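PDB 4EIU: uncharacterized hypothetical protein, which is of unknown function but belongs to the DUF3823 family, its N-terminal domain being grouped with transthyretin-like beta-sandwich domains. Local coordinates for residues 38-41 and 46-49; 143-148 and 225-230; 168-173 and 177-182. All coordinates share one frame; numbering follows the deposited sequence.

Contact 1 (38-41 and 46-49)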
ATOM      1  N   LEU A  38       3.924  17.178  -1.652  1.00 41.97           N
ATOM      2  CA  LEU A  38       3.365  18.503  -1.503  1.00 43.03           C
ATOM      3  C   LEU A  38       4.166  19.478  -2.348  1.00 47.77           C
ATOM      4  O   LEU A  38       5.348  19.704  -2.093  1.00 44.35           O
ATOM      5  CB  LEU A  38       3.414  18.943  -0.015  1.00 41.44           C
ATOM      6  CG  LEU A  38       2.873  17.966   1.072  1.00 49.03           C
ATOM      7  CD1 LEU A  38       3.058  18.475   2.521  1.00 47.20           C
ATOM      8  CD2 LEU A  38       1.428  17.598   0.841  1.00 45.46           C
ATOM      9  N   THR A  39       3.507  20.092  -3.331  1.00 49.54           N
ATOM     10  CA  THR A  39       4.102  21.136  -4.175  1.00 47.61           C
ATOM     11  C   THR A  39       3.379  22.443  -3.934  1.00 50.29           C
ATOM     12  O   THR A  39       2.155  22.513  -4.064  1.00 49.66           O
ATOM     13  CB  THR A  39       3.960  20.759  -5.657  1.00 48.99           C
ATOM     14  OG1 THR A  39       4.334  19.398  -5.827  1.00 43.08           O
ATOM     15  CG2 THR A  39       4.820  21.608  -6.581  1.00 48.38           C
ATOM     16  N   GLU A  40       4.124  23.485  -3.577  1.00 50.81           N
ATOM     17  CA  GLU A  40       3.556  24.805  -3.423  1.00 54.57           C
ATOM     18  C   GLU A  40       3.255  25.401  -4.797  1.00 55.05           C
ATOM     19  O   GLU A  40       4.123  25.437  -5.656  1.00 56.85           O
ATOM     20  CB  GLU A  40       4.462  25.779  -2.681  1.00 60.60           C
ATOM     21  CG  GLU A  40       3.600  26.859  -2.065  1.00 63.95           C
ATOM     22  CD  GLU A  40       4.335  28.079  -1.620  1.00 73.33           C
ATOM     23  OE1 GLU A  40       5.584  28.053  -1.495  1.00 67.60           O
ATOM     24  OE2 GLU A  40       3.606  29.061  -1.390  1.00 67.97           O
ATOM     25  N   LEU A  41       2.026  25.876  -4.966  1.00 56.47           N
ATOM     26  CA  LEU A  41       1.576  26.435  -6.235  1.00 59.86           C
ATOM     27  C   LEU A  41       1.849  27.905  -6.225  1.00 65.58           C
ATOM     28  O   LEU A  41       1.661  28.574  -5.207  1.00 70.59           O
ATOM     29  CB  LEU A  41       0.086  26.175  -6.456  1.00 62.58           C
ATOM     30  CG  LEU A  41      -0.303  24.708  -6.478  1.00 60.81           C
ATOM     31  CD1 LEU A  41      -1.820  24.578  -6.397  1.00 63.73           C
ATOM     32  CD2 LEU A  41       0.236  23.959  -7.695  1.00 63.00           C
ATOM     33  N   ASN A  46       6.281  26.397  -9.501  1.00 68.84           N
ATOM     34  CA  ASN A  46       5.863  25.724  -8.283  1.00 66.31           C
ATOM     35  C   ASN A  46       7.097  25.118  -7.596  1.00 65.85           C
ATOM     36  O   ASN A  46       8.069  24.757  -8.258  1.00 72.01           O
ATOM     37  CB  ASN A  46       4.845  24.624  -8.620  1.00 60.89           C
ATOM     38  CG  ASN A  46       3.619  25.140  -9.393  1.00 73.43           C
ATOM     39  OD1 ASN A  46       3.179  26.286  -9.227  1.00 67.31           O
ATOM     40  ND2 ASN A  46       3.046  24.269 -10.212  1.00 69.00           N
ATOM     41  N   VAL A  47       7.054  24.979  -6.276  1.00 63.06           N
ATOM     42  CA  VAL A  47       8.236  24.525  -5.548  1.00 62.96           C
ATOM     43  C   VAL A  47       7.848  23.461  -4.532  1.00 56.85           C
ATOM     44  O   VAL A  47       6.870  23.640  -3.794  1.00 57.14           O
ATOM     45  CB  VAL A  47       8.949  25.702  -4.871  1.00 68.66           C
ATOM     46  CG1 VAL A  47       7.963  26.504  -4.037  1.00 85.47           C
ATOM     47  CG2 VAL A  47      10.132  25.221  -4.030  1.00 73.67           C
ATOM     48  N   GLN A  48       8.611  22.367  -4.510  1.00 54.67           N
ATOM     49  CA  GLN A  48       8.463  21.338  -3.477  1.00 49.98           C
ATOM     50  C   GLN A  48       9.452  21.645  -2.331  1.00 50.88           C
ATOM     51  O   GLN A  48      10.657  21.461  -2.484  1.00 55.86           O
ATOM     52  CB  GLN A  48       8.708  19.958  -4.070  1.00 50.52           C
ATOM     53  CG  GLN A  48       8.433  18.885  -3.058  1.00 46.51           C
ATOM     54  CD  GLN A  48       8.454  17.495  -3.603  1.00 47.46           C
ATOM     55  OE1 GLN A  48       8.400  17.285  -4.800  1.00 45.97           O
ATOM     56  NE2 GLN A  48       8.461  16.524  -2.704  1.00 45.41           N
ATOM     57  N   HIS A  49       8.946  22.172  -1.224  1.00 51.56           N
ATOM     58  CA  HIS A  49       9.778  22.457  -0.036  1.00 52.30           C
ATOM     59  C   HIS A  49       9.996  21.233   0.829  1.00 54.68           C
ATOM     60  O   HIS A  49      11.035  21.127   1.483  1.00 55.98           O
ATOM     61  CB  HIS A  49       9.162  23.540   0.836  1.00 55.07           C
ATOM     62  CG  HIS A  49       8.807  24.808   0.092  1.00 65.29           C
ATOM     63  ND1 HIS A  49       9.733  25.612  -0.458  1.00 67.57           N
ATOM     64  CD2 HIS A  49       7.561  25.396  -0.171  1.00 66.67           C
ATOM     65  CE1 HIS A  49       9.113  26.668  -1.037  1.00 76.22           C
ATOM     66  NE2 HIS A  49       7.780  26.524  -0.858  1.00 68.57           N
TER
HETATM   67  O   HOH W   1       6.296  21.289  -0.218  1.00 44.19           O
HETATM   68  O   HOH W   2       6.729  18.594  -6.824  1.00 47.20           O

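Contact 2 (143-148 and 225-230)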
ATOM      1  N   GLU A 143     -12.641  -4.433 -14.365  1.00 48.31           N
ATOM      2  CA  GLU A 143     -13.258  -3.578 -15.419  1.00 49.31           C
ATOM      3  C   GLU A 143     -12.856  -2.139 -15.206  1.00 44.99           C
ATOM      4  O   GLU A 143     -12.444  -1.489 -16.149  1.00 44.54           O
ATOM      5  CB  GLU A 143     -14.791  -3.679 -15.417  1.00 51.21           C
ATOM      6  N   VAL A 144     -12.974  -1.664 -13.955  1.00 48.18           N
ATOM      7  CA  VAL A 144     -12.553  -0.292 -13.580  1.00 43.77           C
ATOM      8  C   VAL A 144     -11.051  -0.110 -13.736  1.00 42.24           C
ATOM      9  O   VAL A 144     -10.602   0.917 -14.233  1.00 42.03           O
ATOM     10  CB  VAL A 144     -13.071   0.102 -12.171  1.00 43.41           C
ATOM     11  CG1 VAL A 144     -12.442   1.404 -11.705  1.00 41.03           C
ATOM     12  CG2 VAL A 144     -14.649   0.156 -12.181  1.00 47.52           C
ATOM     13  N   PHE A 145     -10.266  -1.082 -13.272  1.00 41.23           N
ATOM     14  CA  PHE A 145      -8.821  -1.026 -13.464  1.00 41.36           C
ATOM     15  C   PHE A 145      -8.482  -0.822 -14.906  1.00 41.66           C
ATOM     16  O   PHE A 145      -7.807   0.162 -15.259  1.00 36.31           O
ATOM     17  CB  PHE A 145      -8.198  -2.280 -12.905  1.00 37.71           C
ATOM     18  CG  PHE A 145      -6.704  -2.308 -12.910  1.00 37.32           C
ATOM     19  CD1 PHE A 145      -6.007  -2.585 -14.070  1.00 36.92           C
ATOM     20  CD2 PHE A 145      -5.977  -2.119 -11.730  1.00 42.27           C
ATOM     21  CE1 PHE A 145      -4.621  -2.696 -14.060  1.00 41.47           C
ATOM     22  CE2 PHE A 145      -4.580  -2.209 -11.717  1.00 40.10           C
ATOM     23  CZ  PHE A 145      -3.903  -2.517 -12.887  1.00 40.47           C
ATOM     24  N   ARG A 146      -8.998  -1.701 -15.773  1.00 38.99           N
ATOM     25  CA  ARG A 146      -8.760  -1.505 -17.192  1.00 42.72           C
ATOM     26  C   ARG A 146      -9.298  -0.173 -17.748  1.00 41.05           C
ATOM     27  O   ARG A 146      -8.632   0.491 -18.530  1.00 40.22           O
ATOM     28  CB  ARG A 146      -9.355  -2.652 -18.010  1.00 43.54           C
ATOM     29  CG  ARG A 146      -8.983  -2.525 -19.476  1.00 49.02           C
ATOM     30  CD  ARG A 146      -9.177  -3.840 -20.219  1.00 55.25           C
ATOM     31  NE  ARG A 146     -10.586  -4.194 -20.192  1.00 57.08           N
ATOM     32  CZ  ARG A 146     -11.132  -5.166 -20.908  1.00 72.18           C
ATOM     33  NH1 ARG A 146     -10.386  -5.885 -21.737  1.00 73.88           N
ATOM     34  NH2 ARG A 146     -12.436  -5.392 -20.824  1.00 81.34           N
ATOM     35  N   GLU A 147     -10.528   0.190 -17.388  1.00 44.29           N
ATOM     36  CA  GLU A 147     -11.107   1.458 -17.870  1.00 41.54           C
ATOM     37  C   GLU A 147     -10.184   2.658 -17.552  1.00 42.19           C
ATOM     38  O   GLU A 147     -10.023   3.548 -18.376  1.00 40.06           O
ATOM     39  CB  GLU A 147     -12.490   1.700 -17.225  1.00 52.19           C
ATOM     40  CG  GLU A 147     -12.970   3.153 -17.308  1.00 60.54           C
ATOM     41  CD  GLU A 147     -14.049   3.570 -16.284  1.00 83.40           C
ATOM     42  OE1 GLU A 147     -14.168   3.016 -15.170  1.00 66.37           O
ATOM     43  OE2 GLU A 147     -14.785   4.527 -16.590  1.00 76.92           O
ATOM     44  N   LYS A 148      -9.576   2.687 -16.368  1.00 39.81           N
ATOM     45  CA  LYS A 148      -8.778   3.846 -15.989  1.00 40.56           C
ATOM     46  C   LYS A 148      -7.311   3.746 -16.484  1.00 40.37           C
ATOM     47  O   LYS A 148      -6.679   4.754 -16.756  1.00 38.40           O
ATOM     48  CB  LYS A 148      -8.844   4.082 -14.482  1.00 41.32           C
ATOM     49  CG  LYS A 148     -10.280   4.436 -14.037  1.00 46.66           C
ATOM     50  CD  LYS A 148     -10.362   4.886 -12.596  1.00 42.06           C
ATOM     51  CE  LYS A 148     -11.763   5.468 -12.260  1.00 42.99           C
ATOM     52  NZ  LYS A 148     -11.808   5.932 -10.843  1.00 44.14           N
ATOM     53  N   ILE A 225       0.097  -6.937  -7.177  1.00 43.27           N
ATOM     54  CA  ILE A 225      -0.101  -7.227  -8.579  1.00 41.18           C
ATOM     55  C   ILE A 225       1.124  -6.856  -9.402  1.00 45.99           C
ATOM     56  O   ILE A 225       2.041  -6.227  -8.901  1.00 42.62           O
ATOM     57  CB  ILE A 225      -1.396  -6.568  -9.158  1.00 38.88           C
ATOM     58  CG1 ILE A 225      -1.360  -5.034  -9.102  1.00 39.02           C
ATOM     59  CG2 ILE A 225      -2.602  -7.101  -8.408  1.00 35.93           C
ATOM     60  CD1 ILE A 225      -2.397  -4.318  -9.993  1.00 39.96           C
ATOM     61  N   ASN A 226       1.111  -7.238 -10.682  1.00 42.91           N
ATOM     62  CA  ASN A 226       2.199  -6.975 -11.633  1.00 39.59           C
ATOM     63  C   ASN A 226       2.129  -5.552 -12.228  1.00 38.04           C
ATOM     64  O   ASN A 226       2.044  -5.352 -13.441  1.00 41.32           O
ATOM     65  CB  ASN A 226       2.153  -8.071 -12.715  1.00 43.26           C
ATOM     66  CG  ASN A 226       3.299  -7.981 -13.714  1.00 51.98           C
ATOM     67  OD1 ASN A 226       4.376  -7.546 -13.358  1.00 48.85           O
ATOM     68  ND2 ASN A 226       3.054  -8.370 -14.984  1.00 46.84           N
ATOM     69  N   TYR A 227       2.162  -4.536 -11.361  1.00 37.01           N
ATOM     70  CA  TYR A 227       1.940  -3.168 -11.767  1.00 37.39           C
ATOM     71  C   TYR A 227       2.608  -2.198 -10.789  1.00 38.97           C
ATOM     72  O   TYR A 227       2.402  -2.288  -9.585  1.00 36.12           O
ATOM     73  CB  TYR A 227       0.428  -2.864 -11.802  1.00 37.20           C
ATOM     74  CG  TYR A 227       0.101  -1.596 -12.558  1.00 35.99           C
ATOM     75  CD1 TYR A 227       0.182  -1.534 -13.936  1.00 40.48           C
ATOM     76  CD2 TYR A 227      -0.270  -0.413 -11.874  1.00 38.08           C
ATOM     77  CE1 TYR A 227      -0.106  -0.341 -14.637  1.00 36.69           C
ATOM     78  CE2 TYR A 227      -0.543   0.748 -12.554  1.00 39.21           C
ATOM     79  CZ  TYR A 227      -0.467   0.786 -13.924  1.00 40.85           C
ATOM     80  OH  TYR A 227      -0.732   1.944 -14.562  1.00 40.64           O
ATOM     81  N   ASP A 228       3.412  -1.319 -11.347  1.00 38.93           N
ATOM     82  CA  ASP A 228       4.196  -0.381 -10.573  1.00 38.09           C
ATOM     83  C   ASP A 228       3.567   0.970 -10.442  1.00 37.55           C
ATOM     84  O   ASP A 228       2.901   1.462 -11.372  1.00 39.03           O
ATOM     85  CB  ASP A 228       5.650  -0.281 -11.102  1.00 42.42           C
ATOM     86  CG  ASP A 228       5.757   0.148 -12.565  1.00 44.00           C
ATOM     87  OD1 ASP A 228       4.793   0.026 -13.330  1.00 54.47           O
ATOM     88  OD2 ASP A 228       6.831   0.635 -12.962  1.00 48.70           O
ATOM     89  N   THR A 229       3.802   1.580  -9.279  1.00 35.32           N
ATOM     90  CA  THR A 229       3.289   2.912  -8.964  1.00 36.57           C
ATOM     91  C   THR A 229       4.429   3.671  -8.273  1.00 36.81           C
ATOM     92  O   THR A 229       5.116   3.113  -7.394  1.00 35.35           O
ATOM     93  CB  THR A 229       1.977   2.871  -8.102  1.00 35.23           C
ATOM     94  OG1 THR A 229       2.166   2.117  -6.897  1.00 35.98           O
ATOM     95  CG2 THR A 229       0.809   2.251  -8.887  1.00 34.86           C
ATOM     96  N   PRO A 230       4.723   4.896  -8.731  1.00 39.78           N
ATOM     97  CA  PRO A 230       4.237   5.529  -9.964  1.00 39.49           C
ATOM     98  C   PRO A 230       4.680   4.717 -11.171  1.00 40.29           C
ATOM     99  O   PRO A 230       5.679   3.958 -11.105  1.00 39.01           O
ATOM    100  CB  PRO A 230       4.909   6.915  -9.999  1.00 39.08           C
ATOM    101  CG  PRO A 230       5.838   6.957  -8.845  1.00 43.15           C
ATOM    102  CD  PRO A 230       5.584   5.785  -7.933  1.00 38.52           C
TER

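Contact 3 (168-173 and 177-182)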
ATOM      1  N   PHE A 168       4.902 -11.546   6.538  1.00 57.80           N
ATOM      2  CA  PHE A 168       5.937 -10.809   7.231  1.00 60.85           C
ATOM      3  C   PHE A 168       5.862 -11.149   8.715  1.00 62.44           C
ATOM      4  O   PHE A 168       4.787 -11.168   9.310  1.00 59.33           O
ATOM      5  CB  PHE A 168       5.791  -9.300   7.029  1.00 59.44           C
ATOM      6  CG  PHE A 168       6.038  -8.836   5.613  1.00 58.14           C
ATOM      7  CD1 PHE A 168       7.271  -9.035   5.000  1.00 57.40           C
ATOM      8  CD2 PHE A 168       5.054  -8.143   4.911  1.00 52.93           C
ATOM      9  CE1 PHE A 168       7.503  -8.578   3.703  1.00 57.79           C
ATOM     10  CE2 PHE A 168       5.275  -7.691   3.613  1.00 51.00           C
ATOM     11  CZ  PHE A 168       6.503  -7.889   3.015  1.00 56.12           C
ATOM     12  N   VAL A 169       7.017 -11.444   9.297  1.00 63.09           N
ATOM     13  CA  VAL A 169       7.117 -11.714  10.728  1.00 65.72           C
ATOM     14  C   VAL A 169       8.199 -10.811  11.303  1.00 67.83           C
ATOM     15  O   VAL A 169       9.278 -10.663  10.714  1.00 66.39           O
ATOM     16  CB  VAL A 169       7.431 -13.203  10.969  1.00 70.84           C
ATOM     17  CG1 VAL A 169       7.644 -13.497  12.447  1.00 68.79           C
ATOM     18  CG2 VAL A 169       6.311 -14.068  10.400  1.00 68.17           C
ATOM     19  N   SER A 170       7.903 -10.186  12.438  1.00 66.98           N
ATOM     20  CA  SER A 170       8.850  -9.293  13.091  1.00 69.30           C
ATOM     21  C   SER A 170       8.609  -9.263  14.605  1.00 70.38           C
ATOM     22  O   SER A 170       7.477  -9.442  15.076  1.00 66.47           O
ATOM     23  CB  SER A 170       8.694  -7.888  12.513  1.00 67.06           C
ATOM     24  OG  SER A 170       9.685  -6.992  12.974  1.00 66.79           O
ATOM     25  N   TYR A 171       9.676  -9.041  15.371  1.00 67.63           N
ATOM     26  CA  TYR A 171       9.520  -8.708  16.785  1.00 72.19           C
ATOM     27  C   TYR A 171       8.781  -7.369  16.951  1.00 68.49           C
ATOM     28  O   TYR A 171       8.125  -7.141  17.976  1.00 69.41           O
ATOM     29  CB  TYR A 171      10.875  -8.648  17.500  1.00 80.68           C
ATOM     30  CG  TYR A 171      11.493  -9.986  17.834  1.00 78.45           C
ATOM     31  CD1 TYR A 171      10.770 -10.954  18.532  1.00 92.72           C
ATOM     32  CD2 TYR A 171      12.828 -10.273  17.512  1.00 85.84           C
ATOM     33  CE1 TYR A 171      11.348 -12.173  18.890  1.00 91.91           C
ATOM     34  CE2 TYR A 171      13.412 -11.494  17.861  1.00 82.03           C
ATOM     35  CZ  TYR A 171      12.666 -12.441  18.550  1.00 90.32           C
ATOM     36  OH  TYR A 171      13.218 -13.667  18.913  1.00 98.97           O
ATOM     37  N   SER A 172       8.860  -6.495  15.947  1.00 70.44           N
ATOM     38  CA  SER A 172       8.272  -5.163  16.057  1.00 67.39           C
ATOM     39  C   SER A 172       6.813  -5.115  15.609  1.00 68.27           C
ATOM     40  O   SER A 172       6.424  -5.734  14.586  1.00 56.82           O
ATOM     41  CB  SER A 172       9.084  -4.153  15.261  1.00 65.36           C
ATOM     42  OG  SER A 172       8.345  -2.950  15.147  1.00 65.42           O
ATOM     43  N   ASN A 173       6.007  -4.339  16.344  1.00 59.68           N
ATOM     44  CA  ASN A 173       4.596  -4.174  15.984  1.00 61.12           C
ATOM     45  C   ASN A 173       4.366  -3.292  14.757  1.00 56.21           C
ATOM     46  O   ASN A 173       3.239  -3.145  14.314  1.00 61.03           O
ATOM     47  CB  ASN A 173       3.743  -3.697  17.158  1.00 65.81           C
ATOM     48  CG  ASN A 173       4.111  -2.306  17.631  1.00 64.87           C
ATOM     49  OD1 ASN A 173       4.921  -1.609  17.016  1.00 63.28           O
ATOM     50  ND2 ASN A 173       3.554  -1.919  18.769  1.00 68.06           N
ATOM     51  N   TYR A 177       7.032  -4.810   5.267  1.00 47.89           N
ATOM     52  CA  TYR A 177       8.269  -4.973   4.511  1.00 49.01           C
ATOM     53  C   TYR A 177       9.491  -4.366   5.205  1.00 53.29           C
ATOM     54  O   TYR A 177      10.513  -5.024   5.337  1.00 52.88           O
ATOM     55  CB  TYR A 177       8.123  -4.367   3.142  1.00 48.28           C
ATOM     56  CG  TYR A 177       9.320  -4.574   2.301  1.00 49.77           C
ATOM     57  CD1 TYR A 177       9.687  -5.867   1.891  1.00 52.34           C
ATOM     58  CD2 TYR A 177      10.112  -3.498   1.911  1.00 51.97           C
ATOM     59  CE1 TYR A 177      10.792  -6.064   1.086  1.00 55.93           C
ATOM     60  CE2 TYR A 177      11.242  -3.695   1.127  1.00 59.64           C
ATOM     61  CZ  TYR A 177      11.546  -4.981   0.702  1.00 59.16           C
ATOM     62  OH  TYR A 177      12.621  -5.168  -0.087  1.00 58.67           O
ATOM     63  N   ARG A 178       9.396  -3.113   5.638  1.00 50.69           N
ATOM     64  CA  ARG A 178      10.565  -2.446   6.195  1.00 58.03           C
ATOM     65  C   ARG A 178      11.125  -3.169   7.448  1.00 60.27           C
ATOM     66  O   ARG A 178      12.347  -3.336   7.589  1.00 59.13           O
ATOM     67  CB  ARG A 178      10.229  -0.982   6.469  1.00 55.53           C
ATOM     68  CG  ARG A 178      11.425  -0.134   6.852  1.00 66.73           C
ATOM     69  CD  ARG A 178      11.042   1.330   6.997  1.00 72.09           C
ATOM     70  NE  ARG A 178      12.094   2.058   7.707  1.00 85.42           N
ATOM     71  CZ  ARG A 178      12.037   3.345   8.063  1.00103.29           C
ATOM     72  NH1 ARG A 178      10.968   4.105   7.792  1.00 89.12           N
ATOM     73  NH2 ARG A 178      13.064   3.886   8.705  1.00 90.00           N
ATOM     74  N   ALA A 179      10.234  -3.634   8.317  1.00 55.71           N
ATOM     75  CA  ALA A 179      10.593  -4.229   9.589  1.00 59.68           C
ATOM     76  C   ALA A 179      10.651  -5.765   9.531  1.00 62.51           C
ATOM     77  O   ALA A 179      10.774  -6.417  10.551  1.00 61.88           O
ATOM     78  CB  ALA A 179       9.616  -3.754  10.677  1.00 58.86           C
ATOM     79  N   ARG A 180      10.608  -6.346   8.336  1.00 56.42           N
ATOM     80  CA  ARG A 180      10.504  -7.771   8.209  1.00 60.80           C
ATOM     81  C   ARG A 180      11.708  -8.393   8.908  1.00 65.97           C
ATOM     82  O   ARG A 180      12.796  -7.827   8.853  1.00 63.74           O
ATOM     83  CB  ARG A 180      10.490  -8.193   6.751  1.00 59.09           C
ATOM     84  CG  ARG A 180      11.760  -7.866   5.963  1.00 59.72           C
ATOM     85  CD  ARG A 180      11.550  -8.045   4.469  1.00 66.89           C
ATOM     86  NE  ARG A 180      12.776  -7.821   3.712  1.00 62.87           N
ATOM     87  CZ  ARG A 180      13.340  -6.635   3.472  1.00 66.32           C
ATOM     88  NH1 ARG A 180      12.814  -5.495   3.922  1.00 65.07           N
ATOM     89  NH2 ARG A 180      14.464  -6.584   2.761  1.00 75.70           N
ATOM     90  N   ASP A 181      11.479  -9.509   9.589  1.00 61.79           N
ATOM     91  CA  ASP A 181      12.571 -10.392  10.040  1.00 65.35           C
ATOM     92  C   ASP A 181      12.709 -11.510   8.995  1.00 67.17           C
ATOM     93  O   ASP A 181      11.804 -12.354   8.801  1.00 75.02           O
ATOM     94  CB  ASP A 181      12.294 -10.951  11.434  1.00 66.46           C
ATOM     95  CG  ASP A 181      13.560 -11.455  12.116  1.00 79.56           C
ATOM     96  OD1 ASP A 181      14.312 -12.238  11.474  1.00 74.49           O
ATOM     97  OD2 ASP A 181      13.796 -11.071  13.282  1.00 78.59           O
ATOM     98  N   GLU A 182      13.851 -11.490   8.315  1.00 69.41           N
ATOM     99  CA  GLU A 182      14.148 -12.465   7.258  1.00 73.56           C
ATOM    100  C   GLU A 182      14.426 -13.892   7.732  1.00 84.77           C
ATOM    101  O   GLU A 182      14.518 -14.805   6.910  1.00 83.35           O
ATOM    102  CB  GLU A 182      15.315 -11.963   6.418  1.00 82.44           C
ATOM    103  CG  GLU A 182      14.999 -10.646   5.709  1.00 79.27           C
ATOM    104  CD  GLU A 182      15.494 -10.609   4.286  1.00 77.50           C
ATOM    105  OE1 GLU A 182      16.549 -11.201   4.006  1.00 91.55           O
ATOM    106  OE2 GLU A 182      14.818  -9.982   3.437  1.00 89.32           O
TER
HETATM  107  O   HOH W   3      12.237  -8.939  14.483  1.00 61.53           O

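Contact 1 (38-41 and 46-49)
A histidine-carboxylate bond links the side chains of His49 and Glu40 beside a lone antiparallel bridge: His49 NE2 donates to Glu40 OE1 over 2.8 Å, almost straight at 166°. The oxygen lies in the plane of the imidazole and is met on its anti side, while carboxylate and ring planes are turned 49° apart. Glu40 gets there with CG anti to its backbone N (chi1 -156°) and an extended chain. Between the backbones, Glu40 and Val47 form a hydrogen-bonded pair, Glu40 N giving to Val47 O at 2.8 Å and Val47 N to Glu40 O at 3.0 Å. Beyond this bridge water takes over. One molecule donates to Leu38 O and weakly accepts from His49 N; another joins Thr39 OG1 to Gln48 OE1, while Gln48 NE2 bonds to Asn50 O and Asp52 OD1. Thr39 CG2 reaches diagonally to Asn46 CB, 3.6 Å away, and Asn46 OD1 takes Ser42 N. The single bridge closes loop 42-45 as the chain leaves strand 35-40; on the other side of 38-41, Thr39 bonds to Asn72 and Leu41 to Glu70 of strand 69-76. Donation from NE2 to a carboxylate would probably raise the histidine's affinity for a second proton.

Contact 2 (143-148 and 225-230)
Phe145 reaches out from helix 142-149 and presses the CZ end of its ring against Ile225, the last residue of strand 216-225, and Tyr227 in the loop that follows. Its CG stands anti to the backbone N (chi1 -174°), which carries the ring away from the helix and toward the loop. The Phe145 edge meets the face of Tyr227 in a T-shaped stack: the ring centroids of Phe145 and Tyr227 are 5.5 Å apart and the planes make 71°. Contact is off-centre, with Phe145 CZ 4.1 Å from Tyr227 CG, near the root of the phenol rather than over its middle. Ile225 approaches Phe145 from the opposite direction. Its CG1 lies between the backbone N and the carbonyl carbon (chi1 63°), and the extended chi2 carries CD1 on to the ring. That methyl, Ile225 CD1, comes within 3.5 Å of Phe145 CE2 and 3.7 Å of Phe145 CZ, obliquely to the ring.

Between the two partners the backbone makes an inverse gamma turn centred on Asn226, so that residues 225 and 227 both direct their side chains to the helix. Around the trio, Leu160 touches Phe145, Phe114 touches Ile225, and Tyr159 makes a second edge-to-face pair with Tyr227. The short helix is thereby packed onto the end of the four-stranded antiparallel sheet containing 216-225. The Tyr227 hydroxyl bonds to a PEG molecule, probably from the crystallisation liquor. No hydrogen bond crosses between helix and loop: across this contact the attraction rests on dispersion and the edge-to-face ring pair, and the polar end of Tyr227 is satisfied away from this apolar junction.

Contact 3 (168-173 and 177-182)
Arg180 leaves the backbone close to Phe168, and its CB lies 3.8 Å from Phe168 CD1, oblique to that ring. CG sits between the backbone N and the carbonyl carbon (chi1 63°), and from there the chain runs extended to NE, with CD passing 4.2 Å from Phe168 CE1. NE gives a hydrogen bond to Glu182 OE2, 3.0 Å away, as part of a salt bridge. At the tip NH1 lies over the centre of the Tyr177 ring and donates to Tyr177 O at 2.7 Å. That carbonyl also accepts from Arg180 N, the two donors reaching it from opposite faces of its plane, so one acceptor ties both ends of Arg180 to the first residue of the turn.

Tyr177 to Arg180 is a type I beta turn, in the connection between strand 162-170 and strand 186-189, one of the two outermost strands of a four-stranded antiparallel sheet. Tyr177 N stands over the centre of the Phe168 ring, and Phe168 CE1 meets the edge of the Tyr177 ring. Tyr177 N bonds to Tyr240 OH, while strand 216-225 supports Phe168 through Ala222.

Further along, Asp181 N donates to Val169 O at 2.7 Å and joins the loop to the strand. Ser170 OG, anti to its backbone N, gives its proton to Ala179 O over 2.7 Å and takes Ser172 N at 3.1 Å, the latter an ST turn that bends the chain as the strand ends. The hydroxyl thus serves both segments at once. A water accepts from Tyr171 N and donates to Asp181 OD2, a carboxylate oxygen that also forms a salt bridge with Arg183.

Overall arrangement
From the N terminus, contact 1 comes first, closing a four-residue loop early in the connection from strand 35-40, part of a five-stranded antiparallel sheet, to strand 53-54. The chain then completes that sheet before contact 2 opens at helix 142-149. This long-range contact spans 76 residues to bring the helix against the end of strand 216-225 and the loop after it. Contact 3 falls within that span and joins strand 162-170, a neighbour of 216-225 in a four-stranded sheet, to the loop that follows it. Contacts 2 and 3 lie on opposite sides of the chain's centre, their centres 28 Å apart. Contact 1 stands in series with both, its centre 27 and 34 Å from theirs.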